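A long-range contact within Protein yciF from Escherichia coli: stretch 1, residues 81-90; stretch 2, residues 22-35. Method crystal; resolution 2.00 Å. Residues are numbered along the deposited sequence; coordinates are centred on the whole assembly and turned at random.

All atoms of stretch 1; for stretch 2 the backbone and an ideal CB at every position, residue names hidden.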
ATOM      1  N   LEU A  81      -0.707   6.839   2.118  1.00 19.51           N
ATOM      2  CA  LEU A  81      -2.147   7.029   2.263  1.00 20.19           C
ATOM      3  C   LEU A  81      -2.451   8.156   3.248  1.00 22.42           C
ATOM      4  O   LEU A  81      -3.439   8.886   3.097  1.00 20.02           O
ATOM      5  CB  LEU A  81      -2.802   5.716   2.719  1.00 21.32           C
ATOM      6  CG  LEU A  81      -2.713   4.593   1.677  1.00 19.60           C
ATOM      7  CD1 LEU A  81      -3.262   3.277   2.232  1.00 20.12           C
ATOM      8  CD2 LEU A  81      -3.486   5.009   0.441  1.00 24.70           C
ATOM      9  N   ILE A  82      -1.585   8.300   4.247  1.00 19.07           N
ATOM     10  CA  ILE A  82      -1.750   9.339   5.242  1.00 21.03           C
ATOM     11  C   ILE A  82      -1.345  10.687   4.629  1.00 20.57           C
ATOM     12  O   ILE A  82      -1.972  11.709   4.899  1.00 24.91           O
ATOM     13  CB  ILE A  82      -0.955   8.962   6.519  1.00 20.80           C
ATOM     14  CG1 ILE A  82      -1.756   7.891   7.277  1.00 19.99           C
ATOM     15  CG2 ILE A  82      -0.673  10.187   7.376  1.00 24.10           C
ATOM     16  CD1 ILE A  82      -1.059   7.243   8.456  1.00 21.98           C
ATOM     17  N   GLU A  83      -0.332  10.696   3.764  1.00 24.27           N
ATOM     18  CA  GLU A  83       0.056  11.952   3.124  1.00 21.18           C
ATOM     19  C   GLU A  83      -1.062  12.368   2.170  1.00 19.32           C
ATOM     20  O   GLU A  83      -1.301  13.559   1.967  1.00 27.44           O
ATOM     21  CB  GLU A  83       1.399  11.804   2.385  1.00 20.55           C
ATOM     22  CG  GLU A  83       2.582  11.744   3.352  1.00 25.67           C
ATOM     23  CD  GLU A  83       3.912  11.494   2.674  1.00 33.01           C
ATOM     24  OE1 GLU A  83       4.744  10.779   3.271  1.00 36.34           O
ATOM     25  OE2 GLU A  83       4.136  12.017   1.560  1.00 38.47           O
ATOM     26  N   GLU A  84      -1.761  11.382   1.605  1.00 23.56           N
ATOM     27  CA  GLU A  84      -2.873  11.642   0.697  1.00 21.87           C
ATOM     28  C   GLU A  84      -3.963  12.388   1.464  1.00 24.58           C
ATOM     29  O   GLU A  84      -4.474  13.409   1.001  1.00 19.69           O
ATOM     30  CB  GLU A  84      -3.415  10.321   0.117  1.00 22.88           C
ATOM     31  CG  GLU A  84      -4.684  10.459  -0.725  1.00 25.49           C
ATOM     32  CD  GLU A  84      -4.892   9.286  -1.678  1.00 28.34           C
ATOM     33  OE1 GLU A  84      -4.379   8.181  -1.394  1.00 29.24           O
ATOM     34  OE2 GLU A  84      -5.582   9.462  -2.706  1.00 28.20           O
ATOM     35  N   ALA A  85      -4.305  11.881   2.641  1.00 24.94           N
ATOM     36  CA  ALA A  85      -5.321  12.517   3.463  1.00 26.08           C
ATOM     37  C   ALA A  85      -4.860  13.902   3.904  1.00 23.20           C
ATOM     38  O   ALA A  85      -5.640  14.851   3.901  1.00 20.08           O
ATOM     39  CB  ALA A  85      -5.620  11.647   4.681  1.00 20.25           C
ATOM     40  N   ASN A  86      -3.586  14.016   4.280  1.00 20.83           N
ATOM     41  CA  ASN A  86      -3.050  15.291   4.737  1.00 20.44           C
ATOM     42  C   ASN A  86      -3.095  16.341   3.629  1.00 24.77           C
ATOM     43  O   ASN A  86      -3.289  17.527   3.901  1.00 22.45           O
ATOM     44  CB  ASN A  86      -1.613  15.116   5.252  1.00 31.35           C
ATOM     45  CG  ASN A  86      -1.170  16.262   6.144  1.00 37.48           C
ATOM     46  OD1 ASN A  86      -1.923  16.730   7.007  1.00 33.21           O
ATOM     47  ND2 ASN A  86       0.066  16.712   5.951  1.00 28.62           N
ATOM     48  N   GLU A  87      -2.909  15.918   2.381  1.00 22.79           N
ATOM     49  CA  GLU A  87      -2.958  16.866   1.278  1.00 26.65           C
ATOM     50  C   GLU A  87      -4.346  17.502   1.217  1.00 21.75           C
ATOM     51  O   GLU A  87      -4.497  18.640   0.787  1.00 24.46           O
ATOM     52  CB  GLU A  87      -2.636  16.181  -0.049  1.00 24.44           C
ATOM     53  CG  GLU A  87      -1.283  16.556  -0.610  1.00 36.12           C
ATOM     54  CD  GLU A  87      -1.139  16.165  -2.058  1.00 32.42           C
ATOM     55  OE1 GLU A  87      -1.806  16.786  -2.912  1.00 35.56           O
ATOM     56  OE2 GLU A  87      -0.366  15.231  -2.346  1.00 31.79           O
ATOM     57  N   VAL A  88      -5.366  16.754   1.644  1.00 22.42           N
ATOM     58  CA  VAL A  88      -6.732  17.284   1.660  1.00 24.28           C
ATOM     59  C   VAL A  88      -6.859  18.222   2.858  1.00 24.96           C
ATOM     60  O   VAL A  88      -7.355  19.343   2.727  1.00 26.84           O
ATOM     61  CB  VAL A  88      -7.800  16.158   1.783  1.00 24.74           C
ATOM     62  CG1 VAL A  88      -9.180  16.762   1.944  1.00 27.88           C
ATOM     63  CG2 VAL A  88      -7.772  15.268   0.525  1.00 25.18           C
ATOM     64  N   ILE A  89      -6.399  17.752   4.016  1.00 24.94           N
ATOM     65  CA  ILE A  89      -6.430  18.518   5.271  1.00 30.38           C
ATOM     66  C   ILE A  89      -5.782  19.892   5.107  1.00 31.48           C
ATOM     67  O   ILE A  89      -6.331  20.915   5.532  1.00 25.94           O
ATOM     68  CB  ILE A  89      -5.645  17.783   6.420  1.00 26.78           C
ATOM     69  CG1 ILE A  89      -6.383  16.514   6.860  1.00 24.85           C
ATOM     70  CG2 ILE A  89      -5.433  18.725   7.604  1.00 35.49           C
ATOM     71  CD1 ILE A  89      -5.548  15.579   7.751  1.00 22.92           C
ATOM     72  N   GLU A  90      -4.610  19.903   4.483  1.00 27.47           N
ATOM     73  CA  GLU A  90      -3.841  21.123   4.290  1.00 29.95           C
ATOM     74  C   GLU A  90      -4.207  21.969   3.069  1.00 33.35           C
ATOM     75  O   GLU A  90      -3.571  22.997   2.815  1.00 29.62           O
ATOM     76  CB  GLU A  90      -2.356  20.760   4.234  1.00 25.37           C
ATOM     77  CG  GLU A  90      -1.870  19.954   5.436  1.00 42.28           C
ATOM     78  CD  GLU A  90      -1.667  20.812   6.673  1.00 59.23           C
ATOM     79  OE1 GLU A  90      -0.818  21.730   6.632  1.00 88.44           O
ATOM     80  OE2 GLU A  90      -2.357  20.567   7.685  1.00 42.94           O
ATOM     81  N   UNK A  22       0.024   2.187  13.939  1.00 19.62           N
ATOM     82  CA  UNK A  22       0.786   3.149  14.731  1.00 21.22           C
ATOM     83  C   UNK A  22       0.677   4.526  14.065  1.00 26.39           C
ATOM     84  O   UNK A  22       0.353   5.525  14.702  1.00 25.50           O
ATOM     85  CB  UNK A  22       2.248   2.717  14.865  1.00 21.22           C
ATOM     86  N   UNK A  23       0.955   4.562  12.767  1.00 24.92           N
ATOM     87  CA  UNK A  23       0.885   5.799  12.003  1.00 22.25           C
ATOM     88  C   UNK A  23      -0.562   6.253  11.943  1.00 21.76           C
ATOM     89  O   UNK A  23      -0.851   7.447  12.055  1.00 23.12           O
ATOM     90  CB  UNK A  23       1.460   5.617  10.597  1.00 22.25           C
ATOM     91  N   UNK A  24      -1.486   5.308  11.777  1.00 22.26           N
ATOM     92  CA  UNK A  24      -2.883   5.692  11.690  1.00 24.76           C
ATOM     93  C   UNK A  24      -3.356   6.463  12.938  1.00 29.47           C
ATOM     94  O   UNK A  24      -4.112   7.425  12.808  1.00 27.00           O
ATOM     95  CB  UNK A  24      -3.745   4.445  11.486  1.00 24.76           C
ATOM     96  N   UNK A  25      -2.888   6.076  14.130  1.00 27.31           N
ATOM     97  CA  UNK A  25      -3.291   6.771  15.367  1.00 28.85           C
ATOM     98  C   UNK A  25      -3.081   8.281  15.283  1.00 28.30           C
ATOM     99  O   UNK A  25      -3.982   9.055  15.614  1.00 31.40           O
ATOM    100  CB  UNK A  25      -2.508   6.216  16.559  1.00 28.85           C
ATOM    101  N   UNK A  26      -1.892   8.700  14.853  1.00 28.36           N
ATOM    102  CA  UNK A  26      -1.595  10.122  14.710  1.00 39.06           C
ATOM    103  C   UNK A  26      -2.507  10.735  13.642  1.00 33.73           C
ATOM    104  O   UNK A  26      -3.146  11.761  13.867  1.00 35.33           O
ATOM    105  CB  UNK A  26      -0.123  10.334  14.350  1.00 39.06           C
ATOM    106  N   UNK A  27      -2.572  10.091  12.482  1.00 32.26           N
ATOM    107  CA  UNK A  27      -3.383  10.594  11.379  1.00 29.34           C
ATOM    108  C   UNK A  27      -4.855  10.815  11.722  1.00 28.88           C
ATOM    109  O   UNK A  27      -5.443  11.821  11.333  1.00 30.60           O
ATOM    110  CB  UNK A  27      -3.287   9.621  10.202  1.00 29.34           C
ATOM    111  N   UNK A  28      -5.451   9.883  12.457  1.00 23.25           N
ATOM    112  CA  UNK A  28      -6.860  10.007  12.808  1.00 26.01           C
ATOM    113  C   UNK A  28      -7.147  11.183  13.748  1.00 24.70           C
ATOM    114  O   UNK A  28      -8.202  11.808  13.649  1.00 26.12           O
ATOM    115  CB  UNK A  28      -7.341   8.706  13.455  1.00 26.01           C
ATOM    116  N   UNK A  29      -6.222  11.494  14.655  1.00 26.28           N
ATOM    117  CA  UNK A  29      -6.432  12.619  15.563  1.00 25.46           C
ATOM    118  C   UNK A  29      -6.419  13.898  14.732  1.00 30.73           C
ATOM    119  O   UNK A  29      -7.198  14.821  14.991  1.00 31.65           O
ATOM    120  CB  UNK A  29      -5.368  12.660  16.661  1.00 25.46           C
ATOM    121  N   UNK A  30      -5.535  13.954  13.736  1.00 32.23           N
ATOM    122  CA  UNK A  30      -5.460  15.123  12.869  1.00 31.58           C
ATOM    123  C   UNK A  30      -6.734  15.193  12.022  1.00 31.50           C
ATOM    124  O   UNK A  30      -7.326  16.262  11.874  1.00 31.27           O
ATOM    125  CB  UNK A  30      -4.214  15.070  11.983  1.00 31.58           C
ATOM    126  N   UNK A  31      -7.171  14.064  11.470  1.00 28.63           N
ATOM    127  CA  UNK A  31      -8.382  14.085  10.654  1.00 30.81           C
ATOM    128  C   UNK A  31      -9.590  14.551  11.443  1.00 30.63           C
ATOM    129  O   UNK A  31     -10.409  15.310  10.929  1.00 28.76           O
ATOM    130  CB  UNK A  31      -8.651  12.696  10.071  1.00 30.81           C
ATOM    131  N   UNK A  32      -9.713  14.101  12.685  1.00 26.99           N
ATOM    132  CA  UNK A  32     -10.855  14.504  13.484  1.00 28.40           C
ATOM    133  C   UNK A  32     -10.915  16.026  13.646  1.00 32.94           C
ATOM    134  O   UNK A  32     -12.005  16.592  13.741  1.00 31.85           O
ATOM    135  CB  UNK A  32     -10.800  13.827  14.855  1.00 28.40           C
ATOM    136  N   UNK A  33      -9.751  16.683  13.671  1.00 25.09           N
ATOM    137  CA  UNK A  33      -9.671  18.145  13.814  1.00 27.27           C
ATOM    138  C   UNK A  33      -9.682  18.867  12.462  1.00 36.88           C
ATOM    139  O   UNK A  33      -9.711  20.095  12.413  1.00 41.20           O
ATOM    140  CB  UNK A  33      -8.405  18.524  14.585  1.00 27.27           C
ATOM    141  N   UNK A  34      -9.652  18.113  11.368  1.00 31.53           N
ATOM    142  CA  UNK A  34      -9.619  18.727  10.042  1.00 27.52           C
ATOM    143  C   UNK A  34     -10.978  19.085   9.453  1.00 25.74           C
ATOM    144  O   UNK A  34     -11.045  19.675   8.371  1.00 26.97           O
ATOM    145  CB  UNK A  34      -8.902  17.783   9.075  1.00 27.52           C
ATOM    146  N   UNK A  35     -12.055  18.762  10.161  1.00 24.72           N
ATOM    147  CA  UNK A  35     -13.390  19.026   9.642  1.00 29.80           C
ATOM    148  C   UNK A  35     -14.371  19.648  10.636  1.00 39.45           C
ATOM    149  O   UNK A  35     -14.332  19.353  11.830  1.00 33.01           O
ATOM    150  CB  UNK A  35     -13.983  17.715   9.121  1.00 29.80           C
TER

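Two helices run nearly parallel, 19° between their directions, with axes 10.6 Å apart at closest approach. Stretch 1 offers two isoleucines a heptad apart, Ile82 and Ile89, with Ala85 between them. No hydrogen bond crosses, so the rules here concern shape.

At position 22 the ideal CB has nothing of stretch 1 within reach; almost any helix former would suit, and the residue is Lys22.

Position 23 points toward stretch 1, its ideal CB 3.7 Å from Ile82 CD1. A methylene there packs on the isoleucine tip, so an aliphatic residue or a long polar one with an apolar base would serve. It is Gln23, whose CB lies 3.6 Å from Ile82 CD1; its NE2 is hydrogen-bonded elsewhere in the structure.

Position 24 points sideways, its ideal CB 4.9 Å from Ile82 CD1. A branched apolar chain could reach back to that methyl. Leu24 does, its CD1 4.3 Å from Ile82 CD1.

Position 25 points away and position 26 sideways, so stretch 1 asks little of either. Thr25 turns its hydroxyl to its own helix, OG1 donating a very short 2.5 Å hydrogen bond to Lys22 O; Arg26 makes no contact.

Position 27 points toward stretch 1. The CA of position 27 is 6.5 Å from Ile82 CA, a close backbone approach at which a small residue suffices to make the contact. Ala27 places its CB 3.7 Å from Ile82 CD1.

Positions 28 and 29 lie out of reach, and stretch 1 limits neither size nor polarity there: Leu28 and Ala29.

Position 30 points toward stretch 1, but its ideal CB stands 4.5 Å from Ile89 CD1, near the flank where Asn86 sits. A long chain, apolar near the backbone and polar at its end, is a natural candidate. Lys30 brings CB to 4.4 Å from Ile89 CD1 and extends onward.

Position 31 starts sideways, its ideal CB 4.8 Å from Ile89 CD1. Between Ala85 and Ile89 there is room for a sizeable apolar chain, leucine or methionine for instance. Leu31 sets CD2 3.6 Å from Ile89 CD1 and 4.2 Å from Ala85 CB.

Positions 32 and 33 are equally unconstrained: Ala32 and Arg33.

The CA of position 34 is 5.7 Å from Ile89 CA, so small again is the safe reading. Ala34 packs CB 3.6 Å from Ile89 CG1, repeating the alanine-on-isoleucine pairing seven residues on.

Position 35, extended and out of reach, could take any side chain; it is Thr35.

Stretch 2 22-35: KQLTRALAKLARAT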
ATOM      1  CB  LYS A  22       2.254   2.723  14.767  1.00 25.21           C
ATOM      2  CG  LYS A  22       2.957   2.919  16.090  1.00 49.85           C
ATOM      3  CD  LYS A  22       2.641   1.800  17.068  1.00 51.80           C
ATOM      4  CE  LYS A  22       3.236   2.114  18.431  1.00 76.95           C
ATOM      5  NZ  LYS A  22       2.658   1.261  19.499  1.00 51.80           N
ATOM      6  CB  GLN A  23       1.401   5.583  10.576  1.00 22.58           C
ATOM      7  CG  GLN A  23       2.804   5.011  10.487  1.00 22.42           C
ATOM      8  CD  GLN A  23       3.249   4.810   9.048  1.00 23.38           C
ATOM      9  OE1 GLN A  23       3.171   5.723   8.234  1.00 20.32           O
ATOM     10  NE2 GLN A  23       3.714   3.613   8.732  1.00 24.67           N
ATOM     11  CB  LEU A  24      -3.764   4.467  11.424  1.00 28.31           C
ATOM     12  CG  LEU A  24      -5.106   4.739  10.716  1.00 38.49           C
ATOM     13  CD1 LEU A  24      -4.902   5.645   9.500  1.00 38.52           C
ATOM     14  CD2 LEU A  24      -5.740   3.426  10.285  1.00 28.07           C
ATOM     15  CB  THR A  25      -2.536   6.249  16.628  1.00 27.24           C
ATOM     16  OG1 THR A  25      -1.126   6.417  16.455  1.00 31.86           O
ATOM     17  CG2 THR A  25      -2.853   4.775  16.883  1.00 28.84           C
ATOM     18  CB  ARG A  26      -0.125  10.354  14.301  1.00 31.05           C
ATOM     19  CG  ARG A  26       0.934  10.142  15.396  1.00 54.24           C
ATOM     20  CD  ARG A  26       1.712   8.823  15.247  1.00 66.57           C
ATOM     21  NE  ARG A  26       2.629   8.794  14.105  1.00 68.54           N
ATOM     22  CZ  ARG A  26       3.514   7.822  13.881  1.00 56.28           C
ATOM     23  NH1 ARG A  26       3.608   6.798  14.722  1.00 57.03           N
ATOM     24  NH2 ARG A  26       4.301   7.865  12.813  1.00 69.71           N
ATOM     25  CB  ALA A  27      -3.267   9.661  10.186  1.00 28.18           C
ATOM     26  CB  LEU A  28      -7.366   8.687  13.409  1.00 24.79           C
ATOM     27  CG  LEU A  28      -7.373   7.516  12.413  1.00 29.24           C
ATOM     28  CD1 LEU A  28      -7.589   6.196  13.137  1.00 26.83           C
ATOM     29  CD2 LEU A  28      -8.458   7.741  11.374  1.00 34.89           C
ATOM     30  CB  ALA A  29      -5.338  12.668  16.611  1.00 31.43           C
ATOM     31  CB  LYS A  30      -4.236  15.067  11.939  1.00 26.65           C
ATOM     32  CG  LYS A  30      -2.856  15.333  12.578  1.00 47.99           C
ATOM     33  CD  LYS A  30      -1.810  15.621  11.473  1.00 68.74           C
ATOM     34  CE  LYS A  30      -0.377  15.762  12.003  1.00 78.05           C
ATOM     35  NZ  LYS A  30       0.585  16.269  10.962  1.00 53.22           N
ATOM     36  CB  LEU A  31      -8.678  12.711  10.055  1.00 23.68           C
ATOM     37  CG  LEU A  31      -7.822  12.276   8.871  1.00 24.92           C
ATOM     38  CD1 LEU A  31      -8.069  10.805   8.625  1.00 23.95           C
ATOM     39  CD2 LEU A  31      -8.160  13.106   7.632  1.00 22.83           C
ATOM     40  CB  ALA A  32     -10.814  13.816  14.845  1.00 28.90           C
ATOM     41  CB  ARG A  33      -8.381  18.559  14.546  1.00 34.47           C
ATOM     42  CG  ARG A  33      -8.210  17.991  15.943  1.00 36.42           C
ATOM     43  CD  ARG A  33      -6.840  18.299  16.567  1.00 36.24           C
ATOM     44  NE  ARG A  33      -6.669  17.493  17.774  1.00 64.90           N
ATOM     45  CZ  ARG A  33      -6.215  17.941  18.941  1.00 83.97           C
ATOM     46  NH1 ARG A  33      -5.860  19.213  19.089  1.00 71.07           N
ATOM     47  NH2 ARG A  33      -6.142  17.113  19.977  1.00 72.89           N
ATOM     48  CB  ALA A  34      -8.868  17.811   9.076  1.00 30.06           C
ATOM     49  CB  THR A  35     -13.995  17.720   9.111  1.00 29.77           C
ATOM     50  OG1 THR A  35     -15.320  17.957   8.630  1.00 31.31           O
ATOM     51  CG2 THR A  35     -14.037  16.675  10.216  1.00 36.42           C
TER
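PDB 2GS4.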